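Local atomic coordinates of amine Dehydrogenase (Pseudomonas putida, PDB entry 1JMX), a protein that probably serves as the beta-propeller subunit of a haem c-containing quinohemoprotein amine dehydrogenase, which oxidatively deaminates amines. Residues B[206-210]-B[238-242]. Sequence-based numbering, arbitrary orientation.
Sequences PRHEF and VDLKT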
ATOM      1  N   PRO B 206      12.756 -24.849  24.397  1.00 28.49           N
ATOM      2  CA  PRO B 206      13.187 -25.962  25.256  1.00 28.80           C
ATOM      3  C   PRO B 206      13.037 -27.354  24.617  1.00 29.14           C
ATOM      4  O   PRO B 206      13.762 -28.286  24.979  1.00 30.33           O
ATOM      5  CB  PRO B 206      12.289 -25.801  26.489  1.00 28.69           C
ATOM      6  CG  PRO B 206      12.143 -24.312  26.590  1.00 27.75           C
ATOM      7  CD  PRO B 206      11.876 -23.926  25.146  1.00 28.38           C
ATOM      8  N   ARG B 207      12.122 -27.485  23.654  1.00 28.77           N
ATOM      9  CA  ARG B 207      11.886 -28.764  22.972  1.00 28.27           C
ATOM     10  C   ARG B 207      12.936 -29.107  21.901  1.00 27.52           C
ATOM     11  O   ARG B 207      12.904 -30.199  21.335  1.00 28.24           O
ATOM     12  CB  ARG B 207      10.478 -28.806  22.357  1.00 28.37           C
ATOM     13  CG  ARG B 207       9.347 -28.420  23.320  1.00 31.25           C
ATOM     14  CD  ARG B 207       7.971 -28.862  22.807  1.00 33.15           C
ATOM     15  NE  ARG B 207       7.812 -30.317  22.882  1.00 37.13           N
ATOM     16  CZ  ARG B 207       7.541 -31.107  21.842  1.00 38.56           C
ATOM     17  NH1 ARG B 207       7.388 -30.592  20.632  1.00 39.35           N
ATOM     18  NH2 ARG B 207       7.432 -32.423  22.010  1.00 40.08           N
ATOM     19  N   HIS B 208      13.839 -28.173  21.602  1.00 27.34           N
ATOM     20  CA  HIS B 208      14.902 -28.397  20.614  1.00 25.45           C
ATOM     21  C   HIS B 208      14.355 -28.851  19.264  1.00 23.05           C
ATOM     22  O   HIS B 208      14.738 -29.891  18.732  1.00 22.48           O
ATOM     23  CB  HIS B 208      15.890 -29.436  21.152  1.00 27.34           C
ATOM     24  CG  HIS B 208      17.263 -29.337  20.567  1.00 29.67           C
ATOM     25  ND1 HIS B 208      17.998 -30.448  20.208  1.00 29.81           N
ATOM     26  CD2 HIS B 208      18.061 -28.268  20.331  1.00 31.26           C
ATOM     27  CE1 HIS B 208      19.190 -30.070  19.784  1.00 31.00           C
ATOM     28  NE2 HIS B 208      19.255 -28.751  19.848  1.00 31.86           N
ATOM     29  N   GLU B 209      13.423 -28.076  18.732  1.00 21.97           N
ATOM     30  CA  GLU B 209      12.834 -28.381  17.445  1.00 20.42           C
ATOM     31  C   GLU B 209      12.652 -27.101  16.637  1.00 18.28           C
ATOM     32  O   GLU B 209      12.664 -25.997  17.188  1.00 16.18           O
ATOM     33  CB  GLU B 209      11.503 -29.137  17.604  1.00 22.35           C
ATOM     34  CG  GLU B 209      10.409 -28.383  18.339  1.00 26.32           C
ATOM     35  CD  GLU B 209       9.127 -29.204  18.558  1.00 29.64           C
ATOM     36  OE1 GLU B 209       8.094 -28.586  18.902  1.00 31.42           O
ATOM     37  OE2 GLU B 209       9.138 -30.448  18.402  1.00 29.36           O
ATOM     38  N   PHE B 210      12.632 -27.273  15.318  1.00 17.47           N
ATOM     39  CA  PHE B 210      12.441 -26.192  14.361  1.00 16.25           C
ATOM     40  C   PHE B 210      10.952 -26.249  14.053  1.00 14.77           C
ATOM     41  O   PHE B 210      10.480 -27.149  13.362  1.00 14.13           O
ATOM     42  CB  PHE B 210      13.275 -26.457  13.098  1.00 15.94           C
ATOM     43  CG  PHE B 210      13.163 -25.387  12.031  1.00 16.72           C
ATOM     44  CD1 PHE B 210      12.660 -24.119  12.320  1.00 17.06           C
ATOM     45  CD2 PHE B 210      13.571 -25.658  10.726  1.00 18.62           C
ATOM     46  CE1 PHE B 210      12.563 -23.144  11.327  1.00 17.63           C
ATOM     47  CE2 PHE B 210      13.480 -24.685   9.718  1.00 18.46           C
ATOM     48  CZ  PHE B 210      12.974 -23.429  10.022  1.00 18.61           C
ATOM     49  N   VAL B 238      10.420 -29.983  13.141  1.00 19.53           N
ATOM     50  CA  VAL B 238      11.552 -30.821  12.789  1.00 18.11           C
ATOM     51  C   VAL B 238      12.332 -31.013  14.077  1.00 17.27           C
ATOM     52  O   VAL B 238      12.816 -30.049  14.660  1.00 17.51           O
ATOM     53  CB  VAL B 238      12.472 -30.158  11.736  1.00 19.18           C
ATOM     54  CG1 VAL B 238      13.576 -31.129  11.328  1.00 18.30           C
ATOM     55  CG2 VAL B 238      11.669 -29.721  10.516  1.00 19.52           C
ATOM     56  N   ASP B 239      12.387 -32.251  14.554  1.00 18.52           N
ATOM     57  CA  ASP B 239      13.116 -32.578  15.776  1.00 19.53           C
ATOM     58  C   ASP B 239      14.599 -32.452  15.435  1.00 19.64           C
ATOM     59  O   ASP B 239      15.111 -33.181  14.582  1.00 19.99           O
ATOM     60  CB  ASP B 239      12.785 -34.009  16.213  1.00 20.99           C
ATOM     61  CG  ASP B 239      13.157 -34.283  17.657  1.00 21.96           C
ATOM     62  OD1 ASP B 239      14.337 -34.110  18.020  1.00 22.56           O
ATOM     63  OD2 ASP B 239      12.256 -34.665  18.434  1.00 26.02           O
ATOM     64  N   LEU B 240      15.282 -31.511  16.078  1.00 20.47           N
ATOM     65  CA  LEU B 240      16.692 -31.291  15.787  1.00 21.91           C
ATOM     66  C   LEU B 240      17.652 -32.357  16.309  1.00 23.12           C
ATOM     67  O   LEU B 240      18.834 -32.337  15.984  1.00 23.56           O
ATOM     68  CB  LEU B 240      17.118 -29.897  16.239  1.00 19.63           C
ATOM     69  CG  LEU B 240      16.397 -28.741  15.538  1.00 18.87           C
ATOM     70  CD1 LEU B 240      16.985 -27.433  16.014  1.00 17.88           C
ATOM     71  CD2 LEU B 240      16.524 -28.855  14.026  1.00 16.69           C
ATOM     72  N   LYS B 241      17.139 -33.290  17.104  1.00 25.46           N
ATOM     73  CA  LYS B 241      17.955 -34.374  17.643  1.00 27.12           C
ATOM     74  C   LYS B 241      17.922 -35.586  16.710  1.00 27.16           C
ATOM     75  O   LYS B 241      18.961 -36.090  16.274  1.00 28.84           O
ATOM     76  CB  LYS B 241      17.446 -34.789  19.034  1.00 29.15           C
ATOM     77  CG  LYS B 241      17.633 -33.720  20.105  1.00 33.08           C
ATOM     78  CD  LYS B 241      16.859 -34.010  21.398  1.00 36.70           C
ATOM     79  CE  LYS B 241      15.340 -33.772  21.237  1.00 39.96           C
ATOM     80  NZ  LYS B 241      14.969 -32.381  20.774  1.00 39.80           N
ATOM     81  N   THR B 242      16.715 -35.985  16.338  1.00 26.86           N
ATOM     82  CA  THR B 242      16.497 -37.160  15.504  1.00 26.59           C
ATOM     83  C   THR B 242      16.143 -36.913  14.042  1.00 26.64           C
ATOM     84  O   THR B 242      16.080 -37.861  13.251  1.00 26.34           O
ATOM     85  CB  THR B 242      15.369 -38.013  16.116  1.00 27.19           C
ATOM     86  OG1 THR B 242      14.208 -37.190  16.297  1.00 27.37           O
ATOM     87  CG2 THR B 242      15.789 -38.572  17.468  1.00 26.16           C
TER
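The His208 ring lies with one face on Leu240 CB, a CH-pi contact in which CB stands 4.1 Å from the ring centroid, 11° off the normal. Lys241 meets the same ring at its edge and in its plane, CG sitting 3.3 Å from ND1. With its CG anti to the backbone N (chi1 -155°), His208 swings its ring across to both residues. Replacing the ring with an alanine would probably leave Leu240 CB without the face it packs on and Lys241 CG without the edge it meets. Bends at chi3 and chi4 turn the lysine chain back, so that NZ donates to Arg207 O at 3.1 Å and makes a weak hydrogen bond to Asp239 OD1, part of a salt bridge. That oxygen also accepts from Lys241 N, closing an Asx turn, while Asp239 OD2 pairs with Lys244. In the antiparallel hairpin of strands 209-218 and 230-239, Phe210 N donates to Val238 O at 2.9 Å and Val238 N to Phe210 O at 2.8 Å; Leu240 N donates to His208 O just beyond this ladder. Phe210 CB also packs on Leu240 CD2, with Arg154 of the neighbouring propeller blade touching both residues. One ammonium thus links the loop carbonyl of Arg207 to a carboxylate ending strand 230-239, whose charge it probably helps offset.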